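Local atomic coordinates of peptidase S15/CocE/NonD (Thaumarchaeota archaeon SCGC AB-539-E09, PDB entry 4PF1), a protein that acts as an aminopeptidase of the S15 serine peptidase family with an alpha/beta-hydrolase fold, probably releasing residues from the N-terminal end of peptides. Residues Y428-A433 / A606-W611; T468-W473 / Q575-W580; A490-S495 / Y616-E621; S529-R534 / P582-N587. All coordinates share one frame; numbering follows the deposited sequence.

From the N terminus, all four contacts follow the residues of the alpha/beta-hydrolase sheet and belong to the C-terminal non-catalytic region, which illustrates how a beta domain is closed by pairings distant in sequence. Strand 425-430 opens interaction 1, which is closed only when strand 606-625 is reached. Within that long loop interaction 2 closes at 575-580 and interaction 4 at 582-587, and the two cross. Interaction 3, opened at 490-495 and closed at 616-621, encloses interaction 4 and crosses interactions 1 and 2. Interactions 1 and 3 share one antiparallel sheet; interaction 2 belongs to another, one of whose edge strands, 525-534, supplies interaction 4. Ser578 of interaction 2 meets Tyr428 of interaction 1.

Interaction 1. Residues Y428-A433 / A606-W611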
# COMPACT_ATOMS: atom_id res chain seq x y z
N TYR A 428 -38.66 -14.00 -6.18
CA TYR A 428 -37.37 -14.17 -6.84
C TYR A 428 -37.12 -15.65 -7.13
O TYR A 428 -37.73 -16.52 -6.49
CB TYR A 428 -36.20 -13.56 -6.02
CG TYR A 428 -35.80 -14.34 -4.79
CD1 TYR A 428 -36.50 -14.21 -3.59
CD2 TYR A 428 -34.65 -15.13 -4.78
CE1 TYR A 428 -36.08 -14.84 -2.43
CE2 TYR A 428 -34.24 -15.80 -3.63
CZ TYR A 428 -34.96 -15.65 -2.45
OH TYR A 428 -34.56 -16.30 -1.31
N VAL A 429 -36.24 -15.93 -8.10
CA VAL A 429 -35.89 -17.30 -8.45
C VAL A 429 -34.47 -17.60 -7.96
O VAL A 429 -33.53 -16.87 -8.29
CB VAL A 429 -36.05 -17.58 -9.98
CG1 VAL A 429 -35.63 -19.01 -10.32
CG2 VAL A 429 -37.48 -17.32 -10.44
N SER A 430 -34.33 -18.65 -7.15
CA SER A 430 -33.04 -19.09 -6.65
C SER A 430 -32.54 -20.25 -7.50
O SER A 430 -33.19 -21.29 -7.58
CB SER A 430 -33.13 -19.49 -5.18
OG SER A 430 -31.94 -20.14 -4.76
N ASP A 431 -31.39 -20.05 -8.16
CA ASP A 431 -30.81 -21.05 -9.05
C ASP A 431 -29.56 -21.68 -8.41
O ASP A 431 -28.52 -21.03 -8.32
CB ASP A 431 -30.48 -20.42 -10.42
CG ASP A 431 -29.96 -21.38 -11.48
OD1 ASP A 431 -30.03 -22.61 -11.25
OD2 ASP A 431 -29.49 -20.91 -12.53
N PRO A 432 -29.63 -22.98 -8.01
CA PRO A 432 -28.46 -23.63 -7.41
C PRO A 432 -27.27 -23.76 -8.37
O PRO A 432 -26.14 -23.93 -7.91
CB PRO A 432 -28.99 -25.01 -6.99
CG PRO A 432 -30.48 -24.85 -6.93
CD PRO A 432 -30.79 -23.89 -8.03
N ALA A 433 -27.50 -23.65 -9.70
CA ALA A 433 -26.41 -23.67 -10.69
C ALA A 433 -25.62 -22.35 -10.64
O ALA A 433 -24.46 -22.31 -11.04
CB ALA A 433 -26.96 -23.92 -12.09
N ALA A 606 -35.87 -22.83 -8.09
CA ALA A 606 -37.09 -22.71 -7.31
C ALA A 606 -37.54 -21.26 -7.24
O ALA A 606 -36.71 -20.35 -7.19
CB ALA A 606 -36.89 -23.26 -5.91
N THR A 607 -38.87 -21.05 -7.27
CA THR A 607 -39.50 -19.74 -7.16
C THR A 607 -39.73 -19.46 -5.68
O THR A 607 -40.45 -20.21 -5.03
CB THR A 607 -40.78 -19.71 -8.00
OG1 THR A 607 -40.45 -20.01 -9.35
CG2 THR A 607 -41.49 -18.36 -7.94
N GLN A 608 -39.07 -18.42 -5.15
CA GLN A 608 -39.15 -18.07 -3.73
C GLN A 608 -40.00 -16.84 -3.52
O GLN A 608 -39.90 -15.88 -4.28
CB GLN A 608 -37.74 -17.83 -3.14
CG GLN A 608 -36.62 -18.72 -3.70
CD GLN A 608 -36.70 -20.15 -3.23
OE1 GLN A 608 -37.62 -20.89 -3.58
NE2 GLN A 608 -35.70 -20.59 -2.49
N ARG A 609 -40.83 -16.86 -2.46
CA ARG A 609 -41.73 -15.75 -2.14
C ARG A 609 -41.69 -15.42 -0.67
O ARG A 609 -42.00 -16.27 0.16
CB ARG A 609 -43.18 -16.09 -2.55
CG ARG A 609 -43.45 -16.06 -4.04
CD ARG A 609 -44.84 -16.58 -4.32
NE ARG A 609 -45.13 -16.60 -5.75
CZ ARG A 609 -46.28 -17.04 -6.27
NH1 ARG A 609 -47.25 -17.48 -5.48
NH2 ARG A 609 -46.46 -17.03 -7.58
N VAL A 610 -41.33 -14.17 -0.33
CA VAL A 610 -41.35 -13.68 1.04
C VAL A 610 -42.66 -12.90 1.22
O VAL A 610 -42.82 -11.82 0.64
CB VAL A 610 -40.08 -12.87 1.42
CG1 VAL A 610 -40.27 -12.14 2.74
CG2 VAL A 610 -38.86 -13.78 1.48
N TRP A 611 -43.61 -13.48 1.96
CA TRP A 611 -44.95 -12.93 2.14
C TRP A 611 -45.00 -11.84 3.21
O TRP A 611 -44.28 -11.90 4.20
CB TRP A 611 -45.95 -14.05 2.46
CG TRP A 611 -46.27 -14.91 1.27
CD1 TRP A 611 -45.44 -15.78 0.63
CD2 TRP A 611 -47.53 -14.95 0.57
NE1 TRP A 611 -46.09 -16.36 -0.44
CE2 TRP A 611 -47.37 -15.87 -0.50
CE3 TRP A 611 -48.76 -14.31 0.74
CZ2 TRP A 611 -48.42 -16.18 -1.37
CZ3 TRP A 611 -49.80 -14.62 -0.13
CH2 TRP A 611 -49.62 -15.53 -1.18
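Tyr428 and Gln608 face each other in a hydrogen-bonded antiparallel pair, and their side chains meet on the same face of the sheet. With chi1 at 74°, Tyr428 CG is set between the two backbone branches, and the ring carried on it has Gln608 CB over one face, displaced toward the rim, 3.7 Å from its centroid and 3.5 Å from Tyr428 CE1, a CH-pi contact. Two backbone bonds close this pair, Tyr428 N to Gln608 O at 2.9 Å and Gln608 N to Tyr428 O at 2.7 Å. Two more join Ser430 and Ala606, and between the two pairs Val429 CA makes a CA-H...O contact with Ala606 O. Beside the ring, Ser430 CB touches Gln608 CG at 3.9 Å. On the opposite face of the sheet Val429 and Thr607 make a looser pair. Farther out, Tyr428 OH is hydrogen-bonded to Ser578 and Ser430 OG to Gln589, both in loop. An alanine in place of Tyr428 would probably uncover Gln608 CB and leave Ser578 OG without its phenol mate. The chemistry is thus an antiparallel ladder of backbone bonds whose buried face carries hydrocarbon on an aromatic ring, with its hydroxyls satisfied by neighbouring loops.

Interaction 2. Residues T468-W473 / Q575-W580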
# COMPACT_ATOMS: atom_id res chain seq x y z
N THR A 468 -30.83 -10.12 -8.90
CA THR A 468 -32.25 -10.46 -9.08
C THR A 468 -32.66 -11.67 -8.22
O THR A 468 -33.85 -11.86 -7.98
CB THR A 468 -32.57 -10.70 -10.55
OG1 THR A 468 -31.64 -11.63 -11.10
CG2 THR A 468 -32.57 -9.41 -11.37
N ASP A 469 -31.67 -12.48 -7.74
CA ASP A 469 -31.94 -13.64 -6.89
C ASP A 469 -31.78 -13.27 -5.38
O ASP A 469 -31.56 -14.15 -4.54
CB ASP A 469 -31.03 -14.84 -7.28
CG ASP A 469 -29.53 -14.57 -7.23
OD1 ASP A 469 -29.14 -13.40 -7.06
OD2 ASP A 469 -28.75 -15.54 -7.39
N VAL A 470 -31.91 -11.97 -5.06
CA VAL A 470 -31.80 -11.43 -3.69
C VAL A 470 -32.94 -10.41 -3.48
O VAL A 470 -33.23 -9.62 -4.38
CB VAL A 470 -30.40 -10.78 -3.43
CG1 VAL A 470 -30.31 -10.14 -2.04
CG2 VAL A 470 -29.26 -11.78 -3.63
N LEU A 471 -33.59 -10.44 -2.30
CA LEU A 471 -34.64 -9.47 -1.96
C LEU A 471 -34.07 -8.41 -1.06
O LEU A 471 -33.22 -8.71 -0.22
CB LEU A 471 -35.85 -10.14 -1.31
CG LEU A 471 -36.66 -11.12 -2.16
CD1 LEU A 471 -37.81 -11.68 -1.36
CD2 LEU A 471 -37.19 -10.46 -3.45
N VAL A 472 -34.49 -7.15 -1.25
CA VAL A 472 -33.97 -6.02 -0.48
C VAL A 472 -35.11 -5.14 0.04
O VAL A 472 -36.06 -4.86 -0.69
CB VAL A 472 -32.95 -5.17 -1.32
CG1 VAL A 472 -32.22 -4.16 -0.44
CG2 VAL A 472 -31.93 -6.06 -2.05
N TRP A 473 -35.00 -4.70 1.31
CA TRP A 473 -35.92 -3.77 1.97
C TRP A 473 -35.10 -2.79 2.79
O TRP A 473 -34.13 -3.19 3.42
CB TRP A 473 -36.94 -4.50 2.87
CG TRP A 473 -37.78 -5.52 2.17
CD1 TRP A 473 -38.96 -5.30 1.52
CD2 TRP A 473 -37.53 -6.93 2.10
NE1 TRP A 473 -39.46 -6.49 1.04
CE2 TRP A 473 -38.60 -7.51 1.38
CE3 TRP A 473 -36.51 -7.76 2.59
CZ2 TRP A 473 -38.67 -8.88 1.13
CZ3 TRP A 473 -36.59 -9.12 2.34
CH2 TRP A 473 -37.66 -9.67 1.64
N GLN A 575 -31.79 -7.89 3.85
CA GLN A 575 -31.55 -8.63 2.62
C GLN A 575 -31.86 -10.11 2.83
O GLN A 575 -31.48 -10.67 3.87
CB GLN A 575 -30.10 -8.44 2.12
CG GLN A 575 -29.89 -7.12 1.36
CD GLN A 575 -28.50 -6.98 0.76
OE1 GLN A 575 -27.82 -7.95 0.44
NE2 GLN A 575 -28.08 -5.74 0.55
N VAL A 576 -32.62 -10.72 1.90
CA VAL A 576 -32.98 -12.15 1.97
C VAL A 576 -32.54 -12.86 0.67
O VAL A 576 -32.82 -12.38 -0.43
CB VAL A 576 -34.49 -12.37 2.29
CG1 VAL A 576 -34.93 -13.81 2.00
CG2 VAL A 576 -34.80 -12.01 3.74
N GLN A 577 -31.83 -13.99 0.82
CA GLN A 577 -31.34 -14.80 -0.29
C GLN A 577 -31.43 -16.30 0.07
O GLN A 577 -31.79 -16.63 1.21
CB GLN A 577 -29.92 -14.39 -0.70
CG GLN A 577 -28.90 -14.40 0.44
CD GLN A 577 -27.60 -13.76 0.03
OE1 GLN A 577 -27.55 -12.58 -0.32
NE2 GLN A 577 -26.51 -14.51 0.09
N SER A 578 -31.15 -17.20 -0.90
CA SER A 578 -31.30 -18.65 -0.68
C SER A 578 -29.98 -19.46 -0.79
O SER A 578 -30.02 -20.69 -0.79
CB SER A 578 -32.33 -19.22 -1.64
OG SER A 578 -33.65 -18.85 -1.26
N SER A 579 -28.84 -18.76 -0.85
CA SER A 579 -27.51 -19.38 -0.90
C SER A 579 -26.45 -18.42 -0.37
O SER A 579 -26.63 -17.20 -0.42
CB SER A 579 -27.17 -19.84 -2.32
OG SER A 579 -27.31 -18.81 -3.27
N TRP A 580 -25.36 -18.98 0.19
CA TRP A 580 -24.23 -18.27 0.80
C TRP A 580 -22.99 -19.13 0.55
O TRP A 580 -22.47 -19.78 1.46
CB TRP A 580 -24.51 -18.11 2.31
CG TRP A 580 -24.43 -16.72 2.87
CD1 TRP A 580 -24.12 -15.57 2.20
CD2 TRP A 580 -24.64 -16.34 4.23
NE1 TRP A 580 -24.13 -14.50 3.06
CE2 TRP A 580 -24.44 -14.94 4.32
CE3 TRP A 580 -24.99 -17.04 5.40
CZ2 TRP A 580 -24.58 -14.24 5.52
CZ3 TRP A 580 -25.13 -16.35 6.59
CH2 TRP A 580 -24.92 -14.96 6.65
O HOH W 1 -31.00 -16.63 -3.72
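Trp473 turns an edge of its indole toward Val576. Val576 CB lies in the ring plane beyond that edge, and Val576 CG2 touches Trp473 CZ3 at 3.7 Å; over one face, offset toward the rim, is the carbonyl carbon of Leu471. Trp473 NE1 itself is hydrogen-bonded to Asp426. Leu471 and Val576 form the hydrogen-bonded antiparallel pair, with a nearly straight bond of 2.8 Å from Leu471 N to Val576 O and its return from Val576 N to Leu471 O at 3.0 Å. On the other face Val472 and Gln575 run side by side. Val470 and Gln577 also lie side by side, and Val470 CG2 meets Gln577 OE1 at 3.8 Å. Gln577 NE2 donates to Ser579 O at 2.7 Å. An alanine at Gln577 would probably leave Ser579 O without its amide donor, take one of two amide oxygens from Lys506 and partly uncover Val470 CG2. Where the strands part, one water bridges Asp469 O and Ser578 N. Strand 471-474 is one of the two edge strands of its sheet within the chain, 571-577 lies between it and 502-510, and Val610 of strand 606-625 packs against Leu471, Trp473 and Val576 from the neighbouring sheet.

Interaction 3. Residues A490-S495 / Y616-E621; sequences ARLFAS and YPTAIE
Thr618 OG1 is gripped twice: it accepts a hydrogen bond from Phe493 N at 2.9 Å and gives its own proton to Trp611 O. Chi1 of -66° swings Thr618 OG1 away from its own carbonyl carbon, where Phe493 N can meet it. A side chain thereby stands in for a strand carbonyl, where strand 606-625 is interrupted and Phe493 O has already paired with Trp611. Thr618 CG2 meanwhile lies beside Leu492 CD1, the two side chains pointing the same way. One residue further on, regular pairing resumes, with Arg491 N bonded to Ala619 O and Ala619 N to Arg491 O. The Arg491 side chain bends at the third torsion, which turns NE aside (chi3 74°). Its NH1 donates in the guanidinium plane to the anti lone pair of Glu621 OE2 at 2.8 Å, a salt bridge in which the two side chains cross at about a right angle. Arg491 NH2 also makes a weak bond to Pro617 O, at 2.9 Å but an angle of only 120°. Asp405 is a second acid for NH1, and Tyr403 holds the other oxygen of Glu621. Toward the interruption, Tyr616 CA lies over one face of the Phe493 ring, 3.8 Å from its centroid, and Pro617 CD touches Phe493 CE2 at 3.5 Å. Two acids at NH1 would probably draw the positive charge toward that nitrogen and be neutralised by it in part, while the threonine and aromatic contacts hold the interrupted part of strand 606-625 to its partner.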
# COMPACT_ATOMS: atom_id res chain seq x y z
N ALA A 490 -35.69 -13.15 13.17
CA ALA A 490 -36.40 -13.03 11.91
C ALA A 490 -37.62 -13.93 11.91
O ALA A 490 -37.50 -15.16 12.06
CB ALA A 490 -35.48 -13.39 10.75
N ARG A 491 -38.81 -13.32 11.82
CA ARG A 491 -40.07 -14.06 11.71
C ARG A 491 -40.41 -14.07 10.24
O ARG A 491 -40.97 -13.10 9.73
CB ARG A 491 -41.17 -13.42 12.58
CG ARG A 491 -42.40 -14.31 12.74
CD ARG A 491 -43.43 -13.69 13.65
NE ARG A 491 -44.14 -12.58 13.00
CZ ARG A 491 -44.03 -11.31 13.37
NH1 ARG A 491 -43.24 -10.96 14.38
NH2 ARG A 491 -44.70 -10.36 12.72
N LEU A 492 -39.93 -15.09 9.53
CA LEU A 492 -40.05 -15.17 8.09
C LEU A 492 -41.18 -16.08 7.65
O LEU A 492 -41.21 -17.26 8.01
CB LEU A 492 -38.71 -15.64 7.48
CG LEU A 492 -38.67 -15.82 5.96
CD1 LEU A 492 -38.49 -14.48 5.26
CD2 LEU A 492 -37.57 -16.79 5.56
N PHE A 493 -42.11 -15.53 6.85
CA PHE A 493 -43.19 -16.28 6.23
C PHE A 493 -42.84 -16.41 4.77
O PHE A 493 -42.85 -15.41 4.04
CB PHE A 493 -44.55 -15.58 6.44
CG PHE A 493 -45.06 -15.60 7.86
CD1 PHE A 493 -45.84 -16.65 8.32
CD2 PHE A 493 -44.77 -14.57 8.74
CE1 PHE A 493 -46.34 -16.66 9.63
CE2 PHE A 493 -45.23 -14.59 10.06
CZ PHE A 493 -46.02 -15.63 10.49
N ALA A 494 -42.41 -17.61 4.35
CA ALA A 494 -41.94 -17.80 2.99
C ALA A 494 -42.45 -19.09 2.35
O ALA A 494 -42.67 -20.09 3.04
CB ALA A 494 -40.42 -17.78 2.96
N SER A 495 -42.61 -19.06 1.02
CA SER A 495 -43.00 -20.22 0.23
C SER A 495 -41.96 -20.50 -0.84
O SER A 495 -41.32 -19.57 -1.34
CB SER A 495 -44.38 -20.01 -0.39
OG SER A 495 -44.35 -19.03 -1.42
N TYR A 616 -49.65 -13.38 7.22
CA TYR A 616 -48.24 -13.76 7.17
C TYR A 616 -47.32 -12.51 7.27
O TYR A 616 -46.73 -12.11 6.26
CB TYR A 616 -47.94 -14.55 5.87
CG TYR A 616 -48.86 -15.72 5.61
CD1 TYR A 616 -48.86 -16.84 6.44
CD2 TYR A 616 -49.66 -15.76 4.47
CE1 TYR A 616 -49.68 -17.94 6.18
CE2 TYR A 616 -50.48 -16.85 4.19
CZ TYR A 616 -50.49 -17.94 5.06
OH TYR A 616 -51.30 -19.02 4.79
N PRO A 617 -47.18 -11.87 8.46
CA PRO A 617 -46.35 -10.66 8.54
C PRO A 617 -44.86 -10.94 8.78
O PRO A 617 -44.42 -11.07 9.93
CB PRO A 617 -46.99 -9.87 9.69
CG PRO A 617 -47.62 -10.90 10.56
CD PRO A 617 -47.81 -12.17 9.77
N THR A 618 -44.07 -10.99 7.68
CA THR A 618 -42.62 -11.16 7.77
C THR A 618 -42.04 -9.90 8.38
O THR A 618 -42.35 -8.79 7.93
CB THR A 618 -42.01 -11.48 6.40
OG1 THR A 618 -42.48 -12.76 5.97
CG2 THR A 618 -40.48 -11.46 6.42
N ALA A 619 -41.23 -10.06 9.45
CA ALA A 619 -40.62 -8.94 10.16
C ALA A 619 -39.40 -9.36 10.94
O ALA A 619 -39.23 -10.54 11.25
CB ALA A 619 -41.64 -8.33 11.13
N ILE A 620 -38.56 -8.38 11.30
CA ILE A 620 -37.43 -8.58 12.19
C ILE A 620 -37.87 -8.13 13.57
O ILE A 620 -38.32 -7.00 13.73
CB ILE A 620 -36.14 -7.84 11.71
CG1 ILE A 620 -35.75 -8.20 10.25
CG2 ILE A 620 -34.97 -8.05 12.70
CD1 ILE A 620 -35.49 -9.68 9.95
N GLU A 621 -37.79 -9.03 14.55
CA GLU A 621 -38.15 -8.72 15.93
C GLU A 621 -36.91 -8.18 16.62
O GLU A 621 -35.98 -8.95 16.89
CB GLU A 621 -38.72 -9.96 16.65
CG GLU A 621 -39.95 -10.55 15.98
CD GLU A 621 -40.45 -11.87 16.56
OE1 GLU A 621 -39.81 -12.39 17.50
OE2 GLU A 621 -41.48 -12.37 16.06

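Interaction 4. Residues S529-R534 / P582-N587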
# COMPACT_ATOMS: atom_id res chain seq x y z
N SER A 529 -25.70 -7.96 11.30
CA SER A 529 -26.13 -9.22 11.90
C SER A 529 -26.79 -10.06 10.84
O SER A 529 -27.76 -9.62 10.23
CB SER A 529 -27.08 -8.97 13.07
OG SER A 529 -27.58 -10.19 13.60
N ALA A 530 -26.24 -11.25 10.56
CA ALA A 530 -26.77 -12.12 9.51
C ALA A 530 -26.58 -13.59 9.84
O ALA A 530 -25.57 -13.97 10.43
CB ALA A 530 -26.09 -11.79 8.19
N ASP A 531 -27.55 -14.43 9.43
CA ASP A 531 -27.44 -15.87 9.59
C ASP A 531 -28.28 -16.61 8.55
O ASP A 531 -28.98 -16.00 7.75
CB ASP A 531 -27.79 -16.33 11.02
CG ASP A 531 -26.78 -17.33 11.56
OD1 ASP A 531 -26.30 -18.18 10.77
OD2 ASP A 531 -26.44 -17.24 12.76
N ILE A 532 -28.15 -17.95 8.55
CA ILE A 532 -28.80 -18.84 7.58
C ILE A 532 -29.57 -19.94 8.31
O ILE A 532 -29.15 -20.40 9.37
CB ILE A 532 -27.72 -19.42 6.60
CG1 ILE A 532 -28.33 -20.37 5.53
CG2 ILE A 532 -26.55 -20.08 7.37
CD1 ILE A 532 -27.39 -20.75 4.37
N PHE A 533 -30.69 -20.37 7.72
CA PHE A 533 -31.50 -21.45 8.26
C PHE A 533 -31.73 -22.50 7.18
O PHE A 533 -32.20 -22.17 6.09
CB PHE A 533 -32.85 -20.91 8.80
CG PHE A 533 -33.64 -21.89 9.64
CD1 PHE A 533 -34.30 -22.96 9.05
CD2 PHE A 533 -33.76 -21.71 11.01
CE1 PHE A 533 -35.02 -23.87 9.84
CE2 PHE A 533 -34.50 -22.60 11.79
CZ PHE A 533 -35.12 -23.68 11.20
N ARG A 534 -31.41 -23.78 7.47
CA ARG A 534 -31.67 -24.87 6.53
C ARG A 534 -33.11 -25.34 6.73
O ARG A 534 -33.44 -25.92 7.77
CB ARG A 534 -30.65 -26.01 6.69
CG ARG A 534 -30.72 -27.05 5.57
CD ARG A 534 -29.35 -27.53 5.16
NE ARG A 534 -28.71 -26.63 4.20
CZ ARG A 534 -27.48 -26.81 3.71
NH1 ARG A 534 -26.75 -27.85 4.10
NH2 ARG A 534 -26.98 -25.95 2.84
N PRO A 582 -19.01 -20.16 -1.34
CA PRO A 582 -18.87 -21.60 -1.04
C PRO A 582 -18.79 -21.95 0.44
O PRO A 582 -18.67 -23.14 0.77
CB PRO A 582 -17.56 -21.96 -1.75
CG PRO A 582 -16.73 -20.72 -1.61
CD PRO A 582 -17.70 -19.55 -1.61
N LEU A 583 -18.84 -20.94 1.35
CA LEU A 583 -18.79 -21.16 2.80
C LEU A 583 -19.83 -22.21 3.21
O LEU A 583 -19.47 -23.19 3.86
CB LEU A 583 -19.01 -19.83 3.57
CG LEU A 583 -19.02 -19.89 5.12
CD1 LEU A 583 -17.78 -20.63 5.68
CD2 LEU A 583 -19.10 -18.50 5.71
N TYR A 584 -21.08 -22.05 2.75
CA TYR A 584 -22.13 -23.02 2.99
C TYR A 584 -22.39 -23.83 1.73
O TYR A 584 -22.38 -23.26 0.63
CB TYR A 584 -23.43 -22.33 3.45
CG TYR A 584 -23.30 -21.68 4.80
CD1 TYR A 584 -22.91 -20.34 4.92
CD2 TYR A 584 -23.52 -22.40 5.97
CE1 TYR A 584 -22.76 -19.75 6.17
CE2 TYR A 584 -23.39 -21.81 7.22
CZ TYR A 584 -22.99 -20.48 7.32
OH TYR A 584 -22.85 -19.90 8.55
N ASP A 585 -22.62 -25.15 1.86
CA ASP A 585 -22.94 -25.97 0.69
C ASP A 585 -24.35 -25.60 0.19
O ASP A 585 -25.16 -25.08 0.97
CB ASP A 585 -22.80 -27.48 0.99
CG ASP A 585 -23.74 -28.05 2.03
OD1 ASP A 585 -24.34 -27.27 2.80
OD2 ASP A 585 -23.85 -29.29 2.11
N ARG A 586 -24.61 -25.79 -1.10
CA ARG A 586 -25.90 -25.43 -1.69
C ARG A 586 -27.00 -26.34 -1.25
O ARG A 586 -26.82 -27.56 -1.19
CB ARG A 586 -25.84 -25.48 -3.23
CG ARG A 586 -24.81 -24.58 -3.87
CD ARG A 586 -24.59 -24.97 -5.32
NE ARG A 586 -24.19 -26.37 -5.48
CZ ARG A 586 -24.55 -27.14 -6.50
NH1 ARG A 586 -25.32 -26.65 -7.46
NH2 ARG A 586 -24.15 -28.40 -6.56
N ASN A 587 -28.18 -25.77 -1.01
CA ASN A 587 -29.37 -26.56 -0.77
C ASN A 587 -29.87 -27.01 -2.15
O ASN A 587 -29.96 -26.17 -3.05
CB ASN A 587 -30.43 -25.76 -0.01
CG ASN A 587 -31.56 -26.62 0.52
OD1 ASN A 587 -32.31 -27.24 -0.24
ND2 ASN A 587 -31.70 -26.67 1.83
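Arg534 meets Asp585 at about a right angle, guanidinium and carboxylate planes turned 41° apart. The grip is end-on, with both terminal nitrogens on one oxygen: Arg534 NH1 to Asp585 OD1 is 2.8 Å, and Arg534 NH2 to Asp585 OD1 is 3.0 Å. NH1 arrives on the syn side, somewhat out of the carboxylate plane, whereas NH2 comes from above it. Arg534 NH2 also makes a weak bond to the backbone Asp585 O at 2.8 Å. Asp502 supplies a second carboxylate to NH2, so the buried cation is probably well compensated. Asn587 slides past Arg534 in the opposite direction, its amide nearly perpendicular to the guanidinium, with Asn587 ND2 3.8 Å from Arg534 NE; Asp500 and Asp502 take the amide hydrogens, while Asn587 OD1 accepts from Gln589 N. Ile532 CG2 sits over one face of the Tyr584 ring, 3.8 Å from its centroid, a CH-pi contact between side chains that run in opposite senses. Tyr584 OH is hydrogen-bonded to Arg203. Strand 201-202, from the peptidase region, packs against Ile532, Arg534, Tyr584 and Asp585, so the contact ties an edge strand of a beta sheet to a following loop at the junction with the catalytic domain.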